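Local coordinates for DUF3201 domain-containing protein (PDB 1YB3) that is of unknown function, a conserved DUF3201-family protein of the hyperthermophile Pyrococcus furiosus that folds as a single chain of helices packed with an antiparallel sheet, at residues 15-18 / 19-22; 30-33 / 34-37; 121-124 / 125-128; 164-167 / 168-172. One frame throughout, in Å; residues are numbered along the deposited sequence.

How the interactions relate
All four contacts are local, each joining side chains a few residues apart, and their chemistry follows their place in the fold. Interactions 1 and 2 both lie on helix 11-35, their centres about 22 Å apart, and are surface contacts: the first sets a leucine beside a tryptophan, the second lines up glutamates next to a leucine ridge where the helix ends. Interaction 4, in the last two turns of helix 155-171, is partly buried and meets interaction 2 directly, Leu36 CD2 lying 4.0 Å from Ile166 CD1. Interaction 3 lies on no helix: also partly buried, it is a turn leaving edge strand 120-123 toward helix 130-138, held by polar bonds and a water.

Interaction 1: 15-18 / 19-22; sequences HELL and NRIW
Four successive i to i+4 backbone bonds carry residues 15-22 through two turns of helix, from Asn19 N to His15 O at 3.0 Å to Trp22 N to Leu18 O, whose N-H points almost straight at its acceptor (176°). Leu18 and Trp22 run side by side in the same direction, and Leu18 CD2 touches CZ3 on the six-membered part of the indole at 3.8 Å. The carbonyl oxygen of Leu18 meets the indole at its edge, in the ring plane, 3.3 Å from Trp22 CE3. One indole face is covered near its rim by Ile21 CG2. Such i, i+4 contacts are those of neighbouring turns of an alpha-helix, here helix 11-35, whose Ile21 and Trp22 rest on Pro66 of strand 65-71, while Trp22 NE1 is hydrogen-bonded to Glu46. With an alanine instead of Trp22, Leu18 CD2 would probably lose its aromatic neighbour and Glu46 its indole donor. Farther round the helix, Asn19 ND2 lies over one face of the His15 imidazole, 3.4 Å from NE2, with amide and ring planes 66° apart. Arg20 bends at chi3 (72°), bringing NH2 to 4.1 Å from Leu17 CG, and its guanidinium makes a cation-pi contact with Phe153.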
# COMPACT_ATOMS: atom_id res chain seq x y z
N HIS A 15 -9.51 -17.12 15.61
CA HIS A 15 -8.54 -18.11 15.14
C HIS A 15 -8.59 -18.25 13.61
O HIS A 15 -7.55 -18.22 12.95
CB HIS A 15 -8.81 -19.45 15.84
CG HIS A 15 -7.99 -20.58 15.33
ND1 HIS A 15 -6.64 -20.71 15.57
CD2 HIS A 15 -8.35 -21.67 14.61
CE1 HIS A 15 -6.20 -21.82 15.01
NE2 HIS A 15 -7.22 -22.43 14.42
N GLU A 16 -9.80 -18.39 13.07
CA GLU A 16 -10.02 -18.46 11.62
C GLU A 16 -9.52 -17.21 10.88
O GLU A 16 -8.87 -17.31 9.82
CB GLU A 16 -11.50 -18.73 11.33
CG GLU A 16 -11.90 -20.19 11.58
CD GLU A 16 -13.41 -20.41 11.70
OE1 GLU A 16 -14.19 -19.66 11.07
OE2 GLU A 16 -13.81 -21.35 12.42
N LEU A 17 -9.81 -16.03 11.44
CA LEU A 17 -9.37 -14.77 10.82
C LEU A 17 -7.84 -14.62 10.81
O LEU A 17 -7.25 -14.23 9.79
CB LEU A 17 -10.07 -13.57 11.48
CG LEU A 17 -11.43 -13.09 10.92
CD1 LEU A 17 -12.52 -14.18 10.87
CD2 LEU A 17 -11.94 -11.88 11.70
N LEU A 18 -7.20 -14.98 11.92
CA LEU A 18 -5.74 -14.98 11.99
C LEU A 18 -5.08 -15.97 11.02
O LEU A 18 -4.05 -15.66 10.40
CB LEU A 18 -5.26 -15.25 13.42
CG LEU A 18 -5.56 -14.13 14.42
CD1 LEU A 18 -5.10 -14.54 15.82
CD2 LEU A 18 -4.91 -12.83 13.98
N ASN A 19 -5.67 -17.16 10.88
CA ASN A 19 -5.19 -18.13 9.88
C ASN A 19 -5.37 -17.60 8.45
O ASN A 19 -4.55 -17.90 7.57
CB ASN A 19 -5.89 -19.48 10.05
CG ASN A 19 -5.12 -20.42 10.97
OD1 ASN A 19 -3.91 -20.26 11.15
ND2 ASN A 19 -5.81 -21.41 11.53
N ARG A 20 -6.44 -16.84 8.24
CA ARG A 20 -6.71 -16.22 6.93
C ARG A 20 -5.69 -15.14 6.59
O ARG A 20 -5.16 -15.14 5.47
CB ARG A 20 -8.14 -15.65 6.88
CG ARG A 20 -8.49 -14.92 5.57
CD ARG A 20 -9.99 -14.59 5.45
NE ARG A 20 -10.42 -13.52 6.35
CZ ARG A 20 -11.52 -12.78 6.18
NH1 ARG A 20 -12.30 -12.97 5.12
NH2 ARG A 20 -11.83 -11.84 7.06
N ILE A 21 -5.39 -14.25 7.53
CA ILE A 21 -4.40 -13.18 7.32
C ILE A 21 -3.03 -13.76 6.93
O ILE A 21 -2.45 -13.41 5.88
CB ILE A 21 -4.27 -12.26 8.58
CG1 ILE A 21 -5.54 -11.43 8.81
CG2 ILE A 21 -3.01 -11.36 8.53
CD1 ILE A 21 -5.62 -10.80 10.20
N TRP A 22 -2.52 -14.68 7.75
CA TRP A 22 -1.21 -15.24 7.48
C TRP A 22 -1.20 -16.21 6.29
O TRP A 22 -0.31 -16.11 5.43
CB TRP A 22 -0.56 -15.83 8.75
CG TRP A 22 0.21 -14.80 9.53
CD1 TRP A 22 1.54 -14.53 9.42
CD2 TRP A 22 -0.31 -13.89 10.50
NE1 TRP A 22 1.88 -13.51 10.26
CE2 TRP A 22 0.77 -13.09 10.94
CE3 TRP A 22 -1.57 -13.66 11.05
CZ2 TRP A 22 0.63 -12.09 11.92
CZ3 TRP A 22 -1.72 -12.65 12.01
CH2 TRP A 22 -0.62 -11.88 12.43

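Interaction 2: 30-33 / 34-37; sequences EELK and EELK
Leu32 and Leu36 form the close-packed side of this last turn of helix 11-35. The CD1 methyl of Leu36 lies 4.0 Å from Leu32 CB, and the backbone bond from Leu36 N to Leu32 O (2.8 Å) ties the same two residues together. Both leucines hold CG anti to the carbonyl carbon (chi1 -62° and -61°), which starts their branches in the same sense from successive turns. The pair faces inward: Leu32 rests on Phe68 and Ile162, Leu36 on Val70 and Ile166, so strand 65-71 and helix 155-171 both pack against this ridge.

The other side is looser and acidic. Glu35 reaches back along the helix with its chain extended beyond CG, OE2 coming to 3.8 Å from Glu31 CB and OE1 to 4.0 Å from Leu32 CD2, so its carboxylate borders the apolar ridge. Glu34 likewise folds back over the preceding turn, its CG 3.4 Å from Glu30 O. The helix stops at Leu36, the centre of an inverse gamma turn, where Lys37 N makes a weak bond to Glu35 O. Lys37 then curls back and gives its NZ to Glu34 O at 2.7 Å, a lysine amino group meeting a carbonyl of the last turn. Glu31 OE1 and Glu35 OE2 stand 5.2 Å apart, and each has Lys159 as a long, weak ion-pair partner. The carboxylates therefore probably repel one another modestly, and the positive charge of Lys159 is likely to offset part of that cost.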
# COMPACT_ATOMS: atom_id res chain seq x y z
N GLU A 30 3.88 -16.47 -2.92
CA GLU A 30 4.32 -17.44 -3.93
C GLU A 30 3.72 -17.11 -5.30
O GLU A 30 4.40 -17.24 -6.35
CB GLU A 30 4.01 -18.87 -3.48
CG GLU A 30 4.78 -19.30 -2.21
CD GLU A 30 6.29 -19.08 -2.31
OE1 GLU A 30 6.89 -19.43 -3.36
OE2 GLU A 30 6.89 -18.58 -1.34
N GLU A 31 2.47 -16.65 -5.30
CA GLU A 31 1.78 -16.30 -6.54
C GLU A 31 2.45 -15.11 -7.23
O GLU A 31 2.73 -15.16 -8.43
CB GLU A 31 0.29 -16.01 -6.29
CG GLU A 31 -0.51 -17.28 -5.97
CD GLU A 31 -1.88 -17.01 -5.38
OE1 GLU A 31 -2.19 -15.84 -5.06
OE2 GLU A 31 -2.64 -17.99 -5.22
N LEU A 32 2.73 -14.05 -6.47
CA LEU A 32 3.36 -12.87 -7.09
C LEU A 32 4.83 -13.11 -7.45
O LEU A 32 5.35 -12.49 -8.39
CB LEU A 32 3.19 -11.60 -6.22
CG LEU A 32 1.75 -11.11 -5.96
CD1 LEU A 32 1.81 -9.81 -5.20
CD2 LEU A 32 0.94 -10.88 -7.27
N LYS A 33 5.49 -14.03 -6.74
CA LYS A 33 6.85 -14.43 -7.06
C LYS A 33 6.82 -15.01 -8.48
O LYS A 33 7.66 -14.66 -9.32
CB LYS A 33 7.36 -15.48 -6.07
CG LYS A 33 8.65 -16.19 -6.47
CD LYS A 33 9.87 -15.31 -6.37
CE LYS A 33 11.14 -16.17 -6.43
NZ LYS A 33 12.34 -15.39 -6.77
N GLU A 34 5.84 -15.87 -8.74
CA GLU A 34 5.68 -16.47 -10.07
C GLU A 34 5.24 -15.46 -11.13
O GLU A 34 5.76 -15.45 -12.25
CB GLU A 34 4.70 -17.65 -10.01
CG GLU A 34 5.24 -18.85 -9.22
CD GLU A 34 4.16 -19.84 -8.80
OE1 GLU A 34 3.00 -19.70 -9.26
OE2 GLU A 34 4.48 -20.78 -8.01
N GLU A 35 4.30 -14.58 -10.78
CA GLU A 35 3.64 -13.73 -11.75
C GLU A 35 4.37 -12.42 -12.09
O GLU A 35 4.39 -12.00 -13.25
CB GLU A 35 2.21 -13.45 -11.28
CG GLU A 35 1.36 -14.72 -11.26
CD GLU A 35 0.15 -14.63 -10.34
OE1 GLU A 35 -0.27 -13.50 -9.98
OE2 GLU A 35 -0.39 -15.70 -9.98
N LEU A 36 4.95 -11.78 -11.07
CA LEU A 36 5.65 -10.49 -11.23
C LEU A 36 7.09 -10.70 -11.69
O LEU A 36 8.06 -10.26 -11.06
CB LEU A 36 5.59 -9.66 -9.93
CG LEU A 36 4.20 -9.26 -9.42
CD1 LEU A 36 4.37 -8.33 -8.23
CD2 LEU A 36 3.37 -8.59 -10.47
N LYS A 37 7.23 -11.38 -12.83
CA LYS A 37 8.56 -11.64 -13.35
C LYS A 37 9.18 -10.30 -13.74
O LYS A 37 8.50 -9.43 -14.28
CB LYS A 37 8.48 -12.59 -14.55
CG LYS A 37 8.21 -14.06 -14.17
CD LYS A 37 8.39 -14.96 -15.40
CE LYS A 37 8.15 -16.43 -15.05
NZ LYS A 37 6.77 -16.61 -14.52

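Interaction 3: 121-124 / 125-128; sequences FYNF and EHPI
Asn123 supplies both acceptors that hold the turn to His126. Its side-chain OD1 takes the N-H of Glu125 at 3.0 Å, while its backbone O takes that of His126, also at 3.0 Å, in a type I beta turn. The second bond is bent, 136° at the hydrogen, and its donor stands above the carbonyl plane of Asn123, whereas the Glu125 donor is tilted only slightly from the amide plane. A water completes the set, accepting from Asn123 N and donating to His126 O. Ile128 N, by contrast, is buried with no partner.

A chi1 of -173° turns the Asn123 amide so that OD1 meets the Glu125 N-H. Asn123 CB sits over one face of the His126 ring, 3.8 Å from the centroid. Glu125 CG covers a face of the Phe124 ring in a second CH-pi contact. Replacing Asn123 by a leucine is likely to leave the Glu125 N-H without its side-chain acceptor and the start of the turn less firmly held.

Tyr122 and Phe121 pair with Ile111 in a classic bulge on edge strand 120-123, Phe124 meets Phe110 of strand 108-112, Tyr53 of strand 51-54 touches Asn123, and Ile128 leads into helix 130-138 against Val133.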
# COMPACT_ATOMS: atom_id res chain seq x y z
N PHE A 121 -0.68 12.94 2.93
CA PHE A 121 -0.94 13.85 1.82
C PHE A 121 -2.35 13.69 1.24
O PHE A 121 -2.98 14.67 0.83
CB PHE A 121 0.11 13.67 0.72
CG PHE A 121 1.51 13.98 1.16
CD1 PHE A 121 1.91 15.30 1.41
CD2 PHE A 121 2.44 12.95 1.32
CE1 PHE A 121 3.22 15.57 1.81
CE2 PHE A 121 3.75 13.22 1.72
CZ PHE A 121 4.14 14.54 1.96
N TYR A 122 -2.82 12.44 1.20
CA TYR A 122 -4.15 12.10 0.69
C TYR A 122 -4.67 10.93 1.50
O TYR A 122 -3.95 9.96 1.75
CB TYR A 122 -4.08 11.74 -0.80
CG TYR A 122 -5.39 11.30 -1.42
CD1 TYR A 122 -6.28 12.23 -1.98
CD2 TYR A 122 -5.73 9.94 -1.47
CE1 TYR A 122 -7.49 11.81 -2.55
CE2 TYR A 122 -6.92 9.51 -2.03
CZ TYR A 122 -7.80 10.44 -2.58
OH TYR A 122 -8.98 10.00 -3.15
N ASN A 123 -5.93 11.04 1.92
CA ASN A 123 -6.67 9.97 2.57
C ASN A 123 -8.01 9.88 1.86
O ASN A 123 -8.76 10.86 1.84
CB ASN A 123 -6.88 10.30 4.06
CG ASN A 123 -7.48 9.15 4.85
OD1 ASN A 123 -8.37 8.47 4.38
ND2 ASN A 123 -7.01 8.96 6.09
N PHE A 124 -8.31 8.73 1.26
CA PHE A 124 -9.52 8.57 0.43
C PHE A 124 -10.82 8.75 1.22
O PHE A 124 -11.88 8.99 0.63
CB PHE A 124 -9.53 7.20 -0.24
CG PHE A 124 -10.04 6.09 0.64
CD1 PHE A 124 -11.37 5.66 0.55
CD2 PHE A 124 -9.19 5.46 1.56
CE1 PHE A 124 -11.85 4.62 1.37
CE2 PHE A 124 -9.64 4.41 2.37
CZ PHE A 124 -10.99 3.99 2.28
N GLU A 125 -10.74 8.58 2.54
CA GLU A 125 -11.92 8.74 3.39
C GLU A 125 -12.32 10.20 3.56
O GLU A 125 -13.48 10.51 3.83
CB GLU A 125 -11.70 8.09 4.75
CG GLU A 125 -11.53 6.59 4.67
CD GLU A 125 -12.31 5.86 5.73
OE1 GLU A 125 -12.48 6.42 6.84
OE2 GLU A 125 -12.75 4.73 5.45
N HIS A 126 -11.34 11.09 3.41
CA HIS A 126 -11.61 12.53 3.32
C HIS A 126 -10.80 13.14 2.18
O HIS A 126 -9.82 13.84 2.41
CB HIS A 126 -11.40 13.25 4.67
CG HIS A 126 -10.11 12.94 5.37
ND1 HIS A 126 -10.01 11.97 6.35
CD2 HIS A 126 -8.88 13.50 5.26
CE1 HIS A 126 -8.76 11.94 6.80
NE2 HIS A 126 -8.06 12.86 6.15
N PRO A 127 -11.23 12.87 0.93
CA PRO A 127 -10.41 13.19 -0.24
C PRO A 127 -10.25 14.68 -0.50
O PRO A 127 -11.17 15.47 -0.24
CB PRO A 127 -11.16 12.52 -1.39
CG PRO A 127 -12.56 12.45 -0.94
CD PRO A 127 -12.52 12.26 0.55
N ILE A 128 -9.08 15.06 -0.99
CA ILE A 128 -8.84 16.41 -1.48
C ILE A 128 -8.40 16.30 -2.94
O ILE A 128 -8.17 15.20 -3.45
CB ILE A 128 -7.80 17.17 -0.61
CG1 ILE A 128 -6.47 16.42 -0.54
CG2 ILE A 128 -8.37 17.43 0.80
CD1 ILE A 128 -5.34 17.19 0.13
O HOH W 1 -7.04 13.60 1.71

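Interaction 4: 164-167 / 168-172; sequences RFIE and LARRY
The guanidinium of Arg170 carries the CG2 methyl of Ile166 over the centre of one face, 3.6 Å from CZ, and Glu167 CG approaches the same group obliquely, 4.0 Å from NH1. Another guanidinium, that of Arg171, has Tyr172 CE2 over the centre of a face, and the Tyr172 ring receives Leu168 O at its edge, in plane. Arg170 gets back to Ile166 because CG is anti to the carbonyl carbon (chi1 -74°) and the chain then runs extended to NE, crossing the isoleucine one turn earlier. Its CG passes 3.2 Å from Ile166 O, the oxygen that also accepts Arg170 N at 2.8 Å. The carboxylate of Glu167 is opposite in charge but not in contact, OE2 lying 5.0 Å from Arg170 NH1, so any attraction is probably modest. Ala169 N binds Phe165 O at 2.8 Å and the nearly straight angle of 168°, while the last bond, Arg171 N to Glu167 O, stretches to 3.3 Å.

The Phe165 ring meets that of Phe87, the two planes nearly parallel, Leu168 lies on Phe98 and Asp101, and Tyr172 OH bonds to Asp101. The arrangement is that of an amphipathic C-terminal helix, 155-171, with apolar residues turned to helix 96-105 and the sheet and Arg170 laid along its exposed side.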
# COMPACT_ATOMS: atom_id res chain seq x y z
N ARG A 164 -2.56 -2.96 -12.42
CA ARG A 164 -2.94 -1.60 -12.83
C ARG A 164 -1.95 -0.55 -12.30
O ARG A 164 -1.61 0.39 -13.00
CB ARG A 164 -4.39 -1.26 -12.43
CG ARG A 164 -5.44 -2.07 -13.23
CD ARG A 164 -6.87 -1.79 -12.75
NE ARG A 164 -7.36 -0.49 -13.18
CZ ARG A 164 -7.50 0.57 -12.39
NH1 ARG A 164 -7.17 0.50 -11.11
NH2 ARG A 164 -7.96 1.71 -12.89
N PHE A 165 -1.48 -0.74 -11.07
CA PHE A 165 -0.54 0.20 -10.53
C PHE A 165 0.79 0.17 -11.29
O PHE A 165 1.35 1.23 -11.64
CB PHE A 165 -0.30 -0.07 -9.02
CG PHE A 165 0.48 1.04 -8.35
CD1 PHE A 165 -0.19 2.13 -7.77
CD2 PHE A 165 1.88 1.02 -8.36
CE1 PHE A 165 0.53 3.17 -7.19
CE2 PHE A 165 2.62 2.08 -7.77
CZ PHE A 165 1.93 3.15 -7.17
N ILE A 166 1.28 -1.03 -11.54
CA ILE A 166 2.55 -1.19 -12.27
C ILE A 166 2.45 -0.57 -13.68
O ILE A 166 3.35 0.15 -14.11
CB ILE A 166 3.03 -2.68 -12.30
CG1 ILE A 166 3.52 -3.10 -10.91
CG2 ILE A 166 4.15 -2.87 -13.34
CD1 ILE A 166 3.66 -4.61 -10.69
N GLU A 167 1.32 -0.78 -14.33
CA GLU A 167 1.09 -0.25 -15.69
C GLU A 167 1.05 1.29 -15.66
O GLU A 167 1.64 1.95 -16.52
CB GLU A 167 -0.16 -0.87 -16.30
CG GLU A 167 0.03 -2.37 -16.58
CD GLU A 167 -1.27 -3.13 -16.88
OE1 GLU A 167 -2.38 -2.61 -16.61
OE2 GLU A 167 -1.14 -4.29 -17.37
N LEU A 168 0.40 1.86 -14.64
CA LEU A 168 0.37 3.32 -14.50
C LEU A 168 1.79 3.85 -14.23
O LEU A 168 2.23 4.83 -14.83
CB LEU A 168 -0.57 3.72 -13.38
CG LEU A 168 -0.61 5.20 -13.01
CD1 LEU A 168 -1.06 6.10 -14.17
CD2 LEU A 168 -1.51 5.39 -11.77
N ALA A 169 2.51 3.19 -13.32
CA ALA A 169 3.88 3.56 -13.00
C ALA A 169 4.81 3.50 -14.21
O ALA A 169 5.64 4.38 -14.37
CB ALA A 169 4.42 2.67 -11.87
N ARG A 170 4.65 2.47 -15.05
CA ARG A 170 5.42 2.34 -16.30
C ARG A 170 5.25 3.58 -17.19
O ARG A 170 6.22 4.06 -17.79
CB ARG A 170 5.03 1.07 -17.07
CG ARG A 170 5.54 -0.22 -16.47
CD ARG A 170 5.52 -1.33 -17.53
NE ARG A 170 5.91 -2.62 -16.96
CZ ARG A 170 5.07 -3.63 -16.76
NH1 ARG A 170 3.78 -3.52 -17.10
NH2 ARG A 170 5.53 -4.76 -16.24
N ARG A 171 4.03 4.09 -17.27
CA ARG A 171 3.73 5.29 -18.08
C ARG A 171 4.55 6.52 -17.65
O ARG A 171 4.84 7.39 -18.48
CB ARG A 171 2.25 5.66 -18.00
CG ARG A 171 1.28 4.77 -18.76
CD ARG A 171 -0.16 5.33 -18.60
NE ARG A 171 -0.21 6.77 -18.84
CZ ARG A 171 -1.04 7.62 -18.25
NH1 ARG A 171 -1.94 7.21 -17.36
NH2 ARG A 171 -0.98 8.92 -18.55
N TYR A 172 4.90 6.58 -16.37
CA TYR A 172 5.70 7.66 -15.82
C TYR A 172 7.16 7.29 -15.56
O TYR A 172 7.88 8.04 -14.89
CB TYR A 172 5.02 8.19 -14.54
CG TYR A 172 3.75 8.95 -14.84
CD1 TYR A 172 3.77 10.33 -15.05
CD2 TYR A 172 2.53 8.28 -14.97
CE1 TYR A 172 2.61 11.03 -15.35
CE2 TYR A 172 1.35 8.98 -15.27
CZ TYR A 172 1.41 10.35 -15.46
OH TYR A 172 0.26 11.05 -15.76